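Local coordinates for protein CocE/NonD family hydrolase (Staphylococcus aureus subsp. aureus COL, PDB 3III) that probably hydrolyses ester or amide bonds as a serine hydrolase of the CocE/NonD family, with an alpha/beta-hydrolase domain and a non-catalytic beta domain, at residues A[336-341]-A[450-455]; A[360-365]-A[395-400]; A[430-433]-A[437-440]. One frame throughout, in Å; residues are numbered along the deposited sequence.

In the fold
All three contacts lie in the C-terminal part of the chain. Contact 1 ties strand 333-338, which pairs in the large mixed sheet of the hydrolase domain, to strand 447-458 of the five-stranded antiparallel sheet. Contact 3 sits in that antiparallel sheet, on the neighbouring strand 424-432, and its centre is about 9 Å from that of contact 1. Salt bridge Asp339-Lys431 joins these two contacts. Contact 2 packs edge strand 392-398 of the same sheet on strand 358-365 of the larger antiparallel sheet; its centre is about 18 Å from that of contact 1. Along the chain, contacts 2 and 3 follow each other inside the loop closed by contact 1. Contact 1 thus joins the two domains, while contacts 2 and 3 lie within the beta domain.

Contact 1: A[336-341]-A[450-455]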
loop_
_atom_site.group_PDB
_atom_site.type_symbol
_atom_site.label_atom_id
_atom_site.label_comp_id
_atom_site.label_asym_id
_atom_site.label_seq_id
_atom_site.Cartn_x
_atom_site.Cartn_y
_atom_site.Cartn_z
ATOM N N GLU A 336 -10.314 11.372 0.473
ATOM C CA GLU A 336 -10.444 12.147 1.727
ATOM C C GLU A 336 -9.483 13.319 1.763
ATOM O O GLU A 336 -8.288 13.157 1.515
ATOM C CB GLU A 336 -10.206 11.259 2.987
ATOM C CG GLU A 336 -10.438 12.029 4.249
ATOM C CD GLU A 336 -10.362 11.226 5.511
ATOM O OE1 GLU A 336 -10.004 10.022 5.476
ATOM O OE2 GLU A 336 -10.662 11.856 6.536
ATOM N N VAL A 337 -9.994 14.495 2.100
ATOM C CA VAL A 337 -9.148 15.611 2.504
ATOM C C VAL A 337 -9.080 15.587 4.046
ATOM O O VAL A 337 -10.053 15.894 4.735
ATOM C CB VAL A 337 -9.709 16.934 2.038
ATOM C CG1 VAL A 337 -8.723 18.087 2.422
ATOM C CG2 VAL A 337 -9.868 16.916 0.483
ATOM N N ARG A 338 -7.947 15.178 4.601
ATOM C CA ARG A 338 -7.851 14.962 6.050
ATOM C C ARG A 338 -7.739 16.339 6.718
ATOM O O ARG A 338 -6.963 17.152 6.275
ATOM C CB ARG A 338 -6.608 14.173 6.397
ATOM C CG ARG A 338 -6.570 12.802 5.807
ATOM C CD ARG A 338 -5.244 12.096 6.048
ATOM N NE ARG A 338 -4.173 12.888 5.462
ATOM C CZ ARG A 338 -2.871 12.633 5.595
ATOM N NH1 ARG A 338 -2.426 11.538 6.229
ATOM N NH2 ARG A 338 -1.994 13.456 5.019
ATOM N N ASP A 339 -8.447 16.558 7.814
ATOM C CA ASP A 339 -8.277 17.763 8.622
ATOM C C ASP A 339 -7.574 17.434 9.977
ATOM O O ASP A 339 -6.556 18.077 10.329
ATOM C CB ASP A 339 -9.631 18.389 8.915
ATOM C CG ASP A 339 -9.497 19.638 9.819
ATOM O OD1 ASP A 339 -8.413 20.283 9.819
ATOM O OD2 ASP A 339 -10.456 19.935 10.522
ATOM N N GLN A 340 -8.131 16.456 10.701
ATOM C CA GLN A 340 -7.544 15.900 11.915
ATOM C C GLN A 340 -7.665 14.360 11.854
ATOM O O GLN A 340 -8.203 13.801 10.878
ATOM C CB GLN A 340 -8.220 16.436 13.198
ATOM C CG GLN A 340 -8.159 17.930 13.443
ATOM C CD GLN A 340 -7.096 18.374 14.493
ATOM O OE1 GLN A 340 -6.696 17.605 15.425
ATOM N NE2 GLN A 340 -6.619 19.636 14.346
ATOM N N PHE A 341 -7.210 13.697 12.912
ATOM C CA PHE A 341 -7.236 12.227 13.024
ATOM C C PHE A 341 -8.699 11.817 12.917
ATOM O O PHE A 341 -9.546 12.230 13.761
ATOM C CB PHE A 341 -6.601 11.780 14.375
ATOM C CG PHE A 341 -6.705 10.315 14.647
ATOM C CD1 PHE A 341 -5.738 9.444 14.222
ATOM C CD2 PHE A 341 -7.804 9.814 15.307
ATOM C CE1 PHE A 341 -5.856 8.062 14.431
ATOM C CE2 PHE A 341 -7.959 8.434 15.512
ATOM C CZ PHE A 341 -6.958 7.556 15.100
ATOM N N GLY A 450 1.204 9.925 13.663
ATOM C CA GLY A 450 1.861 10.176 12.434
ATOM C C GLY A 450 1.726 11.596 11.925
ATOM O O GLY A 450 1.195 12.494 12.583
ATOM N N GLN A 451 2.217 11.795 10.711
ATOM C CA GLN A 451 2.349 13.129 10.165
ATOM C C GLN A 451 1.619 13.194 8.825
ATOM O O GLN A 451 0.812 12.340 8.509
ATOM C CB GLN A 451 3.838 13.542 10.104
ATOM C CG GLN A 451 4.709 12.783 9.091
ATOM C CD GLN A 451 6.277 13.053 9.267
ATOM O OE1 GLN A 451 6.677 13.818 10.112
ATOM N NE2 GLN A 451 7.105 12.405 8.448
ATOM N N VAL A 452 1.819 14.250 8.083
ATOM C CA VAL A 452 1.071 14.459 6.827
ATOM C C VAL A 452 1.631 13.613 5.698
ATOM O O VAL A 452 0.899 12.897 5.005
ATOM C CB VAL A 452 1.133 15.922 6.405
ATOM C CG1 VAL A 452 0.637 16.179 4.921
ATOM C CG2 VAL A 452 0.357 16.809 7.375
ATOM N N ALA A 453 2.925 13.736 5.488
ATOM C CA ALA A 453 3.632 12.996 4.425
ATOM C C ALA A 453 5.076 12.701 4.837
ATOM O O ALA A 453 5.695 13.446 5.583
ATOM C CB ALA A 453 3.589 13.800 3.111
ATOM N N THR A 454 5.591 11.608 4.297
ATOM C CA THR A 454 6.924 11.159 4.561
ATOM C C THR A 454 7.643 10.860 3.236
ATOM O O THR A 454 7.040 10.354 2.209
ATOM C CB THR A 454 6.824 9.942 5.505
ATOM O OG1 THR A 454 6.029 10.323 6.657
ATOM C CG2 THR A 454 8.215 9.409 6.001
ATOM N N GLY A 455 8.959 11.070 3.255
ATOM C CA GLY A 455 9.825 10.592 2.169
ATOM C C GLY A 455 11.278 10.380 2.589
ATOM O O GLY A 455 11.699 10.868 3.629
HETATM O O HOH W 1 -0.009 10.018 7.325
#
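Arg338 reaches across to Val452 and carries this contact almost alone. Its NH2 gives a hydrogen bond to Val452 O at 2.9 Å. The bond is nearly straight, with an N-H...O angle of 172°. The oxygen lies at the edge of the guanidinium, in its plane, while the nitrogen is tilted a little from the plane of the carbonyl. The Arg338 chain bends at chi3 (-59°), and this turn presents the edge of the flat group to the loop.

A water forms the second link. It accepts from Arg338 NH1 at 3.1 Å and lies in the guanidinium plane. The water lies 2.7 Å from Gln451 O, to which it can donate. Two successive carbonyls of the 450-455 segment are therefore reached by one guanidinium, one directly and one probably through the water.

The contact joins two domains. Strand 333-338 is the last but one strand of the mixed alpha/beta-hydrolase sheet, and strand 447-458 belongs to the antiparallel sheet of the beta domain. Val452 and Ala453 both face Ile429 in a classic beta bulge, which interrupts the regular pairing where Arg338 comes in. Strand 490-503 completes the site: Arg338 NE bonds to Gly500 O and NH2 also to Thr501 OG1.

Van der Waals contact is slight: Val452 CG1 lies 3.8 Å from Arg338 NH2. The same valine touches Ser499 and Thr501.

Within the 450-455 segment, Gln451 NE2 donates to Thr454 OG1 at 2.9 Å, with the hydroxyl oxygen close to the amide plane. Gln451 OE1 probably accepts from Lys430 NZ. Both ends of this buried amide are thus occupied, which should fix its rotation.

Contact 2: A[360-365]-A[395-400]; sequences TPLYLN and FKYTFD
This contact lies between the two sheets of a beta sandwich, probably the jelly roll of the galactose-binding-domain-like C-terminal domain. Strand 360-365 belongs to one sheet and strand 395-398 to the other. The strand segments run at 134° to each other, and their axes come within 7.7 Å. No hydrogen bond crosses between them, so the join is made by side chains.

Leu364 lies over one face of the Phe395 ring. Its CD2 is 3.7 Å from the ring centroid and close to the ring normal, a CH-pi contact. The two side chains cross at about a right angle. In Phe395, chi1 (-53°) swings the ring toward Leu364, and chi2 (-90°) turns its face to the methyl. Leu371 of strand 370-372 touches both residues.

Leu362 makes a looser contact with Tyr397. Its CD1 is 4.1 Å from Tyr397 CG, and its CD2 sits over one face of the ring, displaced toward the rim. The tyrosine ring also meets His373 edge-to-face. Within its own segment, Tyr397 CD2 lies over the centre of the Phe399 ring.

At the rim of the Phe395 ring, near its plane, the backbone oxygen Asn365 O approaches Phe395 CE1 at 3.5 Å.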
loop_
_atom_site.group_PDB
_atom_site.type_symbol
_atom_site.label_atom_id
_atom_site.label_comp_id
_atom_site.label_asym_id
_atom_site.label_seq_id
_atom_site.Cartn_x
_atom_site.Cartn_y
_atom_site.Cartn_z
ATOM N N THR A 360 2.946 24.354 -6.713
ATOM C CA THR A 360 3.327 25.699 -6.280
ATOM C C THR A 360 4.594 25.576 -5.442
ATOM O O THR A 360 4.634 24.796 -4.500
ATOM C CB THR A 360 2.232 26.348 -5.474
ATOM O OG1 THR A 360 1.023 26.294 -6.238
ATOM C CG2 THR A 360 2.538 27.808 -5.109
ATOM N N PRO A 361 5.647 26.315 -5.811
ATOM C CA PRO A 361 6.860 26.202 -5.014
ATOM C C PRO A 361 6.799 27.067 -3.788
ATOM O O PRO A 361 6.302 28.198 -3.851
ATOM C CB PRO A 361 7.949 26.738 -5.970
ATOM C CG PRO A 361 7.244 27.598 -6.951
ATOM C CD PRO A 361 5.809 27.191 -6.983
ATOM N N LEU A 362 7.301 26.552 -2.683
ATOM C CA LEU A 362 7.646 27.349 -1.508
ATOM C C LEU A 362 9.174 27.210 -1.252
ATOM O O LEU A 362 9.681 26.098 -1.022
ATOM C CB LEU A 362 6.857 26.877 -0.304
ATOM C CG LEU A 362 5.346 27.175 -0.311
ATOM C CD1 LEU A 362 4.687 26.404 0.902
ATOM C CD2 LEU A 362 5.108 28.676 -0.239
ATOM N N TYR A 363 9.893 28.328 -1.310
ATOM C CA TYR A 363 11.358 28.327 -1.216
ATOM C C TYR A 363 11.846 28.326 0.231
ATOM O O TYR A 363 11.325 29.052 1.065
ATOM C CB TYR A 363 11.930 29.517 -1.970
ATOM C CG TYR A 363 11.528 29.517 -3.430
ATOM C CD1 TYR A 363 12.221 28.768 -4.358
ATOM C CD2 TYR A 363 10.414 30.215 -3.863
ATOM C CE1 TYR A 363 11.833 28.745 -5.708
ATOM C CE2 TYR A 363 10.018 30.187 -5.178
ATOM C CZ TYR A 363 10.722 29.462 -6.093
ATOM O OH TYR A 363 10.334 29.454 -7.402
ATOM N N LEU A 364 12.808 27.447 0.521
ATOM C CA LEU A 364 13.352 27.292 1.875
ATOM C C LEU A 364 14.366 28.384 2.138
ATOM O O LEU A 364 15.127 28.736 1.239
ATOM C CB LEU A 364 14.119 25.979 2.002
ATOM C CG LEU A 364 13.337 24.727 2.312
ATOM C CD1 LEU A 364 12.346 24.424 1.210
ATOM C CD2 LEU A 364 14.328 23.609 2.545
ATOM N N ASN A 365 14.398 28.881 3.378
ATOM C CA ASN A 365 15.419 29.828 3.826
ATOM C C ASN A 365 16.071 29.210 5.081
ATOM O O ASN A 365 15.423 29.122 6.130
ATOM C CB ASN A 365 14.778 31.188 4.167
ATOM C CG ASN A 365 15.806 32.230 4.577
ATOM O OD1 ASN A 365 16.952 31.882 4.784
ATOM N ND2 ASN A 365 15.428 33.504 4.584
ATOM N N PHE A 395 11.347 24.032 8.445
ATOM C CA PHE A 395 10.914 25.177 7.648
ATOM C C PHE A 395 9.413 25.280 7.611
ATOM O O PHE A 395 8.734 24.309 7.260
ATOM C CB PHE A 395 11.413 25.014 6.227
ATOM C CG PHE A 395 12.893 24.773 6.139
ATOM C CD1 PHE A 395 13.773 25.844 6.037
ATOM C CD2 PHE A 395 13.411 23.486 6.209
ATOM C CE1 PHE A 395 15.112 25.664 5.994
ATOM C CE2 PHE A 395 14.810 23.298 6.194
ATOM C CZ PHE A 395 15.649 24.363 6.063
ATOM N N LYS A 396 8.887 26.461 7.902
ATOM C CA LYS A 396 7.452 26.612 8.129
ATOM C C LYS A 396 6.837 27.677 7.264
ATOM O O LYS A 396 7.481 28.705 6.990
ATOM C CB LYS A 396 7.129 26.993 9.551
ATOM C CG LYS A 396 7.508 25.979 10.581
ATOM C CD LYS A 396 7.337 26.616 11.952
ATOM C CE LYS A 396 7.536 25.606 13.032
ATOM N NZ LYS A 396 8.162 26.224 14.217
ATOM N N TYR A 397 5.579 27.421 6.899
ATOM C CA TYR A 397 4.705 28.368 6.241
ATOM C C TYR A 397 3.309 28.345 6.903
ATOM O O TYR A 397 2.696 27.302 7.030
ATOM C CB TYR A 397 4.583 27.997 4.764
ATOM C CG TYR A 397 3.690 28.920 3.995
ATOM C CD1 TYR A 397 4.158 30.135 3.528
ATOM C CD2 TYR A 397 2.328 28.590 3.779
ATOM C CE1 TYR A 397 3.325 31.031 2.856
ATOM C CE2 TYR A 397 1.480 29.479 3.122
ATOM C CZ TYR A 397 1.997 30.696 2.645
ATOM O OH TYR A 397 1.193 31.591 1.999
ATOM N N THR A 398 2.824 29.507 7.324
ATOM C CA THR A 398 1.508 29.638 7.918
ATOM C C THR A 398 0.547 30.150 6.852
ATOM O O THR A 398 0.783 31.169 6.224
ATOM C CB THR A 398 1.563 30.605 9.107
ATOM O OG1 THR A 398 2.359 29.993 10.138
ATOM C CG2 THR A 398 0.177 30.865 9.685
ATOM N N PHE A 399 -0.559 29.428 6.665
ATOM C CA PHE A 399 -1.529 29.767 5.605
ATOM C C PHE A 399 -2.399 30.940 5.983
ATOM O O PHE A 399 -2.829 31.086 7.129
ATOM C CB PHE A 399 -2.396 28.564 5.260
ATOM C CG PHE A 399 -1.619 27.483 4.629
ATOM C CD1 PHE A 399 -1.426 27.468 3.263
ATOM C CD2 PHE A 399 -1.017 26.520 5.396
ATOM C CE1 PHE A 399 -0.665 26.485 2.670
ATOM C CE2 PHE A 399 -0.249 25.538 4.788
ATOM C CZ PHE A 399 -0.094 25.530 3.419
ATOM N N ASP A 400 -2.612 31.787 4.992
ATOM C CA ASP A 400 -3.493 32.946 5.135
ATOM C C ASP A 400 -4.916 32.620 4.727
ATOM O O ASP A 400 -5.840 33.400 4.932
ATOM C CB ASP A 400 -2.983 34.077 4.260
ATOM C CG ASP A 400 -1.908 34.900 4.924
ATOM O OD1 ASP A 400 -1.961 35.087 6.164
ATOM O OD2 ASP A 400 -1.047 35.447 4.192
#

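Contact 3: A[430-433]-A[437-440]; sequences KKLD and NEVN
Lys430 and Glu438 form a salt bridge across the two arms of this hairpin-like turn. Lys430 NZ meets Glu438 OE2 at 2.9 Å, on the syn side of the carboxylate. A weak second bond runs from the same nitrogen to OE1. Glu438 is extended beyond CG, and the lysine bends at chi4 (-67°) to bring its ammonium to the carboxylate.

Two backbone bonds hold the arms together. They flank the single bridge of Leu432 with Glu438, a non-hydrogen-bonded antiparallel pair. Val439 N donates to Lys431 O at 2.7 Å, and Asp433 N donates to Asn437 O at 2.8 Å. Asp433 also returns a bond through its side chain: OD1 accepts from Asn437 N at 3.0 Å. That donor stands above the carboxylate plane, 49° out of it.

Waters satisfy further polar groups and share Glu438 OE2 with the lysine. One accepts from Lys431 N and donates to Glu438 OE2 and Val439 O, so it spans both arms. Another donates to Asp433 OD2 and Glu438 O.

Lys431 runs beside Val439, pointing the same way, with CE 3.8 Å from Val439 CG2. Its ammonium goes on to Leu502 O, Asp339 and Glu507. Asp433 CB packs on the same methyl, Val439 CG2.

Neighbouring lysines thus send their charges to different acids, Lys430 within the turn and Lys431 beyond it. Glu438 OE2, gripped by an ammonium and a water, would probably be stabilised as a carboxylate.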
loop_
_atom_site.group_PDB
_atom_site.type_symbol
_atom_site.label_atom_id
_atom_site.label_comp_id
_atom_site.label_asym_id
_atom_site.label_seq_id
_atom_site.Cartn_x
_atom_site.Cartn_y
_atom_site.Cartn_z
ATOM N N LYS A 430 4.650 18.047 8.166
ATOM C CA LYS A 430 3.784 18.073 9.375
ATOM C C LYS A 430 2.794 19.242 9.225
ATOM O O LYS A 430 3.064 20.211 8.494
ATOM C CB LYS A 430 4.618 18.293 10.650
ATOM C CG LYS A 430 5.598 17.213 10.944
ATOM C CD LYS A 430 6.403 17.418 12.200
ATOM C CE LYS A 430 7.205 16.143 12.498
ATOM N NZ LYS A 430 6.352 14.961 12.865
ATOM N N LYS A 431 1.668 19.135 9.924
ATOM C CA LYS A 431 0.707 20.207 10.059
ATOM C C LYS A 431 0.691 20.596 11.497
ATOM O O LYS A 431 0.678 19.691 12.371
ATOM C CB LYS A 431 -0.699 19.764 9.680
ATOM C CG LYS A 431 -1.686 20.977 9.786
ATOM C CD LYS A 431 -3.014 20.760 9.110
ATOM C CE LYS A 431 -4.133 20.393 10.030
ATOM N NZ LYS A 431 -5.498 20.621 9.493
ATOM N N LEU A 432 0.721 21.916 11.756
ATOM C CA LEU A 432 0.674 22.447 13.082
ATOM C C LEU A 432 -0.600 23.291 13.179
ATOM O O LEU A 432 -0.929 24.032 12.240
ATOM C CB LEU A 432 1.889 23.314 13.409
ATOM C CG LEU A 432 3.302 22.859 13.053
ATOM C CD1 LEU A 432 4.315 23.871 13.624
ATOM C CD2 LEU A 432 3.532 21.480 13.634
ATOM N N ASP A 433 -1.312 23.159 14.294
ATOM C CA ASP A 433 -2.633 23.783 14.390
ATOM C C ASP A 433 -2.394 25.253 14.727
ATOM O O ASP A 433 -1.246 25.674 14.797
ATOM C CB ASP A 433 -3.574 23.088 15.393
ATOM C CG ASP A 433 -3.035 23.041 16.787
ATOM O OD1 ASP A 433 -2.208 23.905 17.174
ATOM O OD2 ASP A 433 -3.456 22.113 17.519
ATOM N N ASN A 437 0.704 23.434 17.769
ATOM C CA ASN A 437 0.860 22.006 18.076
ATOM C C ASN A 437 0.634 21.094 16.902
ATOM O O ASN A 437 -0.244 21.346 16.093
ATOM C CB ASN A 437 -0.113 21.637 19.176
ATOM C CG ASN A 437 0.196 22.370 20.452
ATOM O OD1 ASN A 437 1.371 22.586 20.772
ATOM N ND2 ASN A 437 -0.831 22.807 21.159
ATOM N N GLU A 438 1.403 20.000 16.829
ATOM C CA GLU A 438 1.316 19.146 15.666
ATOM C C GLU A 438 -0.030 18.479 15.609
ATOM O O GLU A 438 -0.580 18.051 16.645
ATOM C CB GLU A 438 2.419 18.093 15.617
ATOM C CG GLU A 438 2.321 17.258 14.332
ATOM C CD GLU A 438 3.490 16.337 14.073
ATOM O OE1 GLU A 438 4.371 16.293 14.942
ATOM O OE2 GLU A 438 3.503 15.664 12.997
ATOM N N VAL A 439 -0.586 18.412 14.416
ATOM C CA VAL A 439 -1.842 17.669 14.190
ATOM C C VAL A 439 -1.467 16.268 13.654
ATOM O O VAL A 439 -0.928 16.127 12.524
ATOM C CB VAL A 439 -2.736 18.374 13.165
ATOM C CG1 VAL A 439 -4.056 17.515 12.880
ATOM C CG2 VAL A 439 -3.068 19.788 13.626
ATOM N N ASN A 440 -1.734 15.242 14.451
ATOM C CA ASN A 440 -1.377 13.884 14.056
ATOM C C ASN A 440 -2.403 13.207 13.158
ATOM O O ASN A 440 -3.603 13.492 13.246
ATOM C CB ASN A 440 -1.132 13.026 15.298
ATOM C CG ASN A 440 0.108 13.459 16.067
ATOM O OD1 ASN A 440 0.041 13.632 17.263
ATOM N ND2 ASN A 440 1.256 13.604 15.377
HETATM O O HOH W 2 1.604 16.400 11.176
HETATM O O HOH W 3 -2.868 19.418 17.714
HETATM O O HOH W 4 -3.392 22.501 19.915
#